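Local coordinates for positive phenol-degradative gene regulator (Ralstonia sp. E2, PDB 5FRY), which is a transcription activator of phenol degradation whose phenol-responsive sensory domain, the fragment seen here, binds phenols such as dimethylphenol, at the interface of chains A and B. Numbering follows the deposited sequence. Chains: chain A/B, Positive phenol-degradative gene regulator.

Contact 1: the interface of chains A and B. Residues chain A 50, 54, 58, 66; chain B 50, 54, 58, 66.
A:Leu50 and B:Leu50 both turn CG anti to the backbone N (chi1 171° in chain A), and this points one branch of each, CD2, at its counterpart. The two side chains meet tip to tip, with A:Leu50 CD2 3.7 Å from B:Leu50 CD2. The other leucines of the patch take another rotamer. In A:Leu54 and B:Leu54, CG stands beside the backbone N and anti to the carbonyl carbon (chi1 -73° in A:Leu54). The two Leu54 side chains therefore slant past one another, and A:Leu54 CD2 lies 3.8 Å from B:Leu54 CD2. The same methyl also serves Leu66 of the partner. A:Leu66 CD1 comes within 3.8 Å of B:Leu54 CD2, and the twin pair, B:Leu66 CD1 and A:Leu54 CD2, is at 4.0 Å. One branch of each Leu54 thus packs against two leucines of the other chain.

Leu66 also touches Leu50 of the partner, through its CB. A:Leu50 CD1 sits 3.9 Å from B:Leu66 CB, and the two side chains cross at about a right angle. With the chains exchanged, CB of A:Leu66 likewise touches CD1 of B:Leu50. So the two branches of Leu50 have separate tasks, CD2 meeting its own twin and CD1 meeting Leu66. At the other end of the row, A:Leu58 CD2 and B:Leu58 CD2 are 3.4 Å apart, tighter than usual for methyl groups. A:Leu58 CD2 also faces B:Leu58 CD1.

The contact is a leucine-lined helix-helix interface. It hides 244 Å² of protein surface, counting both chains. Residues 50, 54 and 58 follow at four-residue steps along one face of helix 44-58, and each meets its own counterpart, as expected close to a two-fold axis. Leu66, from the early part of helix 60-84, closes the flanks on both sides. The patch lies where these helix pairs of the two sensory domains come together, reaching the end of helix 44-58.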
# COMPACT_ATOMS: atom_id res chain seq x y z
N LEU A 50 -5.76 -8.61 -2.30
CA LEU A 50 -6.44 -8.51 -1.01
C LEU A 50 -7.88 -8.03 -1.16
O LEU A 50 -8.75 -8.47 -0.42
CB LEU A 50 -5.69 -7.56 -0.07
CG LEU A 50 -6.42 -7.21 1.23
CD1 LEU A 50 -6.51 -8.40 2.19
CD2 LEU A 50 -5.77 -6.01 1.91
N LEU A 54 -11.21 -9.96 0.20
CA LEU A 54 -12.12 -9.29 1.13
C LEU A 54 -13.54 -9.24 0.59
O LEU A 54 -14.49 -9.37 1.36
CB LEU A 54 -11.63 -7.88 1.45
CG LEU A 54 -10.41 -7.80 2.36
CD1 LEU A 54 -10.13 -6.37 2.73
CD2 LEU A 54 -10.57 -8.67 3.61
N LEU A 58 -16.10 -11.29 2.54
CA LEU A 58 -16.83 -10.34 3.38
C LEU A 58 -18.00 -9.70 2.64
O LEU A 58 -18.91 -9.15 3.25
CB LEU A 58 -15.91 -9.24 3.92
CG LEU A 58 -14.57 -9.60 4.58
CD1 LEU A 58 -13.74 -8.34 4.83
CD2 LEU A 58 -14.78 -10.36 5.88
N LEU A 66 -14.09 -0.99 4.54
CA LEU A 66 -12.68 -1.12 4.89
C LEU A 66 -11.78 -0.24 4.00
O LEU A 66 -10.92 0.48 4.52
CB LEU A 66 -12.25 -2.59 4.80
CG LEU A 66 -12.83 -3.58 5.83
CD1 LEU A 66 -12.50 -5.02 5.47
CD2 LEU A 66 -12.29 -3.28 7.21
N LEU B 50 -6.06 -0.77 8.78
CA LEU B 50 -6.78 -1.86 8.13
C LEU B 50 -6.50 -3.17 8.85
O LEU B 50 -7.42 -3.96 9.10
CB LEU B 50 -6.38 -1.98 6.65
CG LEU B 50 -6.98 -3.18 5.91
CD1 LEU B 50 -8.41 -2.90 5.47
CD2 LEU B 50 -6.11 -3.57 4.73
N LEU B 54 -9.10 -5.82 10.34
CA LEU B 54 -9.17 -7.23 9.98
C LEU B 54 -8.92 -8.15 11.18
O LEU B 54 -9.62 -9.15 11.35
CB LEU B 54 -8.18 -7.55 8.85
CG LEU B 54 -8.54 -6.91 7.51
CD1 LEU B 54 -7.57 -7.31 6.40
CD2 LEU B 54 -9.96 -7.27 7.11
N LEU B 58 -12.02 -10.45 11.92
CA LEU B 58 -11.81 -11.78 11.35
C LEU B 58 -10.87 -12.64 12.18
O LEU B 58 -10.72 -13.83 11.91
CB LEU B 58 -11.24 -11.68 9.95
CG LEU B 58 -11.94 -10.85 8.89
CD1 LEU B 58 -11.41 -11.30 7.54
CD2 LEU B 58 -13.44 -11.02 8.97
N LEU B 66 -4.34 -13.34 5.06
CA LEU B 66 -4.60 -12.27 4.10
C LEU B 66 -3.33 -11.45 3.81
O LEU B 66 -3.02 -11.15 2.66
CB LEU B 66 -5.72 -11.35 4.62
CG LEU B 66 -7.08 -12.04 4.81
CD1 LEU B 66 -8.06 -11.15 5.57
CD2 LEU B 66 -7.63 -12.45 3.46

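Contact 2: the interface of chains A and B. Residues chain A 70, 73; chain B 46, 49.
B:Ala46 and B:Ala49 receive the side chain of A:His73 on the small-residue face of their helix. At the root of the histidine, CB rests against B:Ala46, 4.1 Å from the methyl carbon CB and similarly near its CA. The chain then turns toward the other alanine. CG stands beside the backbone N (chi1 -70°), and this swings the ND1-CE1 side of the imidazole toward B:Ala49. CG itself is 4.1 Å from B:Ala49 CB. Further out, ND1 makes the nearest approach, 3.4 Å to B:Ala49 CB. CE1 follows at 3.6 Å from the same methyl carbon. The methyl lies well off the ring plane and, seen along the ring normal, beyond the ND1-CE1 bond. It packs at the rim of the ring rather than over its face.

A:Met70, one turn earlier, adds a smaller contact. Its CG is anti to the backbone N (chi1 -173°), and the chain runs on past the backbone of B:Ala46. CG comes 3.6 Å from B:Ala46 O, the main-chain carbonyl oxygen, and SD passes the same oxygen a little further off. B:Ala46 CB in turn approaches A:Met70 O, at 3.8 Å, so the alanine methyl is packed against main chain as well as side chains.

The backbones come close here. A:His73 CA and B:Ala46 CA are 5.3 Å apart. The small alanines probably allow this close approach. Most of the hidden surface belongs to A:His73 and the alanines, and little to A:Met70.

The site is a helix-helix packing patch between the two sensory domains. Chain A supplies the middle of helix 60-84. Chain B supplies the first turns of helix 44-58, just after strand 37-43.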
# COMPACT_ATOMS: atom_id res chain seq x y z
N MET A 70 -9.63 3.18 4.96
CA MET A 70 -8.18 3.21 4.78
C MET A 70 -7.82 4.49 4.03
O MET A 70 -6.85 5.18 4.39
CB MET A 70 -7.67 1.96 4.02
CG MET A 70 -6.19 1.90 3.98
SD MET A 70 -5.43 0.32 3.44
CE MET A 70 -6.21 0.10 1.90
N HIS A 73 -8.04 7.46 6.52
CA HIS A 73 -6.84 7.59 7.34
C HIS A 73 -5.73 8.27 6.57
O HIS A 73 -5.08 9.15 7.10
CB HIS A 73 -6.45 6.21 7.86
CG HIS A 73 -7.42 5.69 8.88
ND1 HIS A 73 -8.02 4.45 8.79
CD2 HIS A 73 -7.96 6.30 9.96
CE1 HIS A 73 -8.85 4.29 9.80
NE2 HIS A 73 -8.84 5.40 10.53
N ALA B 46 -2.12 4.02 7.77
CA ALA B 46 -3.35 3.61 7.09
C ALA B 46 -3.41 2.10 6.89
O ALA B 46 -4.46 1.49 7.07
CB ALA B 46 -3.46 4.32 5.77
N ALA B 49 -4.09 0.65 10.30
CA ALA B 49 -5.51 0.71 10.67
C ALA B 49 -6.35 -0.42 10.04
O ALA B 49 -7.27 -0.97 10.68
CB ALA B 49 -6.07 2.07 10.29

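Contact 1 and contact 2 are centred about 12 Å apart, measured between the centres of their C-alpha atoms. Both use helix 44-58 and helix 60-84. Contact 1 takes the middle and last turns of the first helix and the early part of the second; contact 2 takes the first turns of one and the middle of the other. They are neighbouring parts of one helix-helix interface, and two-fold symmetry repeats contact 2 with the chains exchanged. The pairing fits a dimer of sensory domains, consistent with the protein's ability to bind itself, although the crystal alone does not prove that assembly in solution.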